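Local coordinates for protein Hen1 (Anabaena variabilis, PDB 3JWH) that probably methylates the 2'-hydroxyl of the 3'-terminal nucleotide of RNA, with S-adenosylmethionine as the likely methyl donor, at residues 20-25 with 51-56. Residues are numbered along the deposited sequence; the frame is centred on the assembly and turned at random.
Sequences GVVAAL and SFFEQI
F53 reaches its ring across to L25 and V22 on helix 13-27, in the Rossmann-like fold of class I methyltransferases. The helix packs on the central, largely parallel sheet, and F53 sits in the loop between helix 42-49 and strand 55-60, so the contact ties the entry of that strand to the helix. Only apolar side chains meet between the two segments. At L25 two atoms do the touching: CD1 lies 3.9 Å from CE1 of F53, and CB is 4.0 Å from that same ring carbon, so the CE1 corner of the ring lies across the leucine, the two side chains crossing at about a right angle; CD1 stands oblique to the ring. V22 comes in at the edge, near the ring plane, with CG1 4.1 Å from F53 CZ. That methyl stands anti to its own backbone nitrogen (chi1 176°), which brings CG1 to the ring's edge. The two backbones stay well separated, with the CA atoms of L25 and F53 9.3 Å apart; the side chains alone bridge the distance. With an alanine in place of F53, the ring beside L25 and V22 would be gone, and a gap would probably open between the two helices. Beyond this contact, L25 also touches A105 and I137 on the sheet, while V22 meets I46 and F53 meets L47, both on helix 42-49, so the aromatic ring is wedged between the two helices. The F53 backbone is held as well, its carbonyl oxygen accepting a hydrogen bond from R85 NE. On one face of the F53 ring sits its neighbour F52, whose CD2 lies 3.5 Å above the plane, over the ring centre.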
loop_
_atom_site.group_PDB
_atom_site.type_symbol
_atom_site.label_atom_id
_atom_site.label_comp_id
_atom_site.label_asym_id
_atom_site.label_seq_id
_atom_site.Cartn_x
_atom_site.Cartn_y
_atom_site.Cartn_z
ATOM N N GLY A 20 10.310 -1.796 -4.044
ATOM C CA GLY A 20 10.202 -0.391 -3.703
ATOM C C GLY A 20 9.443 -0.167 -2.411
ATOM O O GLY A 20 9.798 0.707 -1.632
ATOM N N VAL A 21 8.393 -0.953 -2.185
ATOM C CA VAL A 21 7.583 -0.823 -0.973
ATOM C C VAL A 21 8.346 -1.357 0.239
ATOM O O VAL A 21 8.417 -0.699 1.276
ATOM C CB VAL A 21 6.241 -1.586 -1.109
ATOM C CG1 VAL A 21 5.466 -1.506 0.183
ATOM C CG2 VAL A 21 5.421 -1.004 -2.237
ATOM N N VAL A 22 8.935 -2.543 0.101
ATOM C CA VAL A 22 9.689 -3.125 1.202
ATOM C C VAL A 22 10.823 -2.205 1.613
ATOM O O VAL A 22 11.102 -2.035 2.801
ATOM C CB VAL A 22 10.277 -4.491 0.814
ATOM C CG1 VAL A 22 11.135 -5.032 1.937
ATOM C CG2 VAL A 22 9.158 -5.454 0.497
ATOM N N ALA A 23 11.476 -1.617 0.611
ATOM C CA ALA A 23 12.585 -0.699 0.849
ATOM C C ALA A 23 12.111 0.525 1.639
ATOM O O ALA A 23 12.774 0.970 2.574
ATOM C CB ALA A 23 13.193 -0.266 -0.486
ATOM N N ALA A 24 10.964 1.077 1.268
ATOM C CA ALA A 24 10.460 2.239 1.991
ATOM C C ALA A 24 10.092 1.885 3.438
ATOM O O ALA A 24 10.359 2.656 4.354
ATOM C CB ALA A 24 9.257 2.834 1.262
ATOM N N LEU A 25 9.480 0.719 3.638
ATOM C CA LEU A 25 9.105 0.277 4.976
ATOM C C LEU A 25 10.324 0.189 5.872
ATOM O O LEU A 25 10.323 0.681 7.006
ATOM C CB LEU A 25 8.425 -1.092 4.915
ATOM C CG LEU A 25 7.000 -1.083 4.353
ATOM C CD1 LEU A 25 6.504 -2.486 4.209
ATOM C CD2 LEU A 25 6.083 -0.281 5.286
ATOM N N SER A 51 11.866 -11.944 8.243
ATOM C CA SER A 51 11.815 -11.782 9.697
ATOM C C SER A 51 12.020 -10.361 10.244
ATOM O O SER A 51 11.932 -10.133 11.459
ATOM C CB SER A 51 12.813 -12.742 10.358
ATOM O OG SER A 51 14.146 -12.404 10.031
ATOM N N PHE A 52 12.291 -9.402 9.364
ATOM C CA PHE A 52 12.476 -8.011 9.784
ATOM C C PHE A 52 11.147 -7.489 10.332
ATOM O O PHE A 52 11.099 -6.735 11.303
ATOM C CB PHE A 52 12.893 -7.158 8.581
ATOM C CG PHE A 52 12.795 -5.674 8.820
ATOM C CD1 PHE A 52 13.835 -4.980 9.433
ATOM C CD2 PHE A 52 11.666 -4.968 8.419
ATOM C CE1 PHE A 52 13.755 -3.599 9.637
ATOM C CE2 PHE A 52 11.573 -3.590 8.618
ATOM C CZ PHE A 52 12.623 -2.904 9.228
ATOM N N PHE A 53 10.074 -7.908 9.677
ATOM C CA PHE A 53 8.712 -7.532 10.009
ATOM C C PHE A 53 8.201 -8.333 11.198
ATOM O O PHE A 53 8.335 -9.553 11.237
ATOM C CB PHE A 53 7.864 -7.733 8.758
ATOM C CG PHE A 53 8.305 -6.867 7.618
ATOM C CD1 PHE A 53 8.092 -5.490 7.662
ATOM C CD2 PHE A 53 9.040 -7.401 6.563
ATOM C CE1 PHE A 53 8.611 -4.658 6.680
ATOM C CE2 PHE A 53 9.567 -6.583 5.573
ATOM C CZ PHE A 53 9.356 -5.207 5.630
ATOM N N GLU A 54 7.641 -7.627 12.174
ATOM C CA GLU A 54 7.152 -8.241 13.407
ATOM C C GLU A 54 5.656 -8.530 13.417
ATOM O O GLU A 54 5.144 -9.218 14.300
ATOM C CB GLU A 54 7.535 -7.364 14.603
ATOM C CG GLU A 54 9.014 -7.466 14.984
ATOM C CD GLU A 54 9.385 -6.617 16.191
ATOM O OE1 GLU A 54 8.558 -6.484 17.132
ATOM O OE2 GLU A 54 10.521 -6.095 16.211
ATOM N N GLN A 55 4.957 -8.004 12.426
ATOM C CA GLN A 55 3.534 -8.242 12.308
ATOM C C GLN A 55 3.070 -7.852 10.922
ATOM O O GLN A 55 3.370 -6.762 10.442
ATOM C CB GLN A 55 2.757 -7.464 13.360
ATOM C CG GLN A 55 1.257 -7.646 13.250
ATOM C CD GLN A 55 0.520 -7.038 14.437
ATOM O OE1 GLN A 55 1.043 -6.158 15.120
ATOM N NE2 GLN A 55 -0.699 -7.497 14.673
ATOM N N ILE A 56 2.365 -8.776 10.286
ATOM C CA ILE A 56 1.838 -8.587 8.948
ATOM C C ILE A 56 0.320 -8.795 8.955
ATOM O O ILE A 56 -0.151 -9.872 9.289
ATOM C CB ILE A 56 2.447 -9.618 7.941
ATOM C CG1 ILE A 56 3.956 -9.438 7.803
ATOM C CG2 ILE A 56 1.799 -9.481 6.609
ATOM C CD1 ILE A 56 4.749 -10.008 8.917
#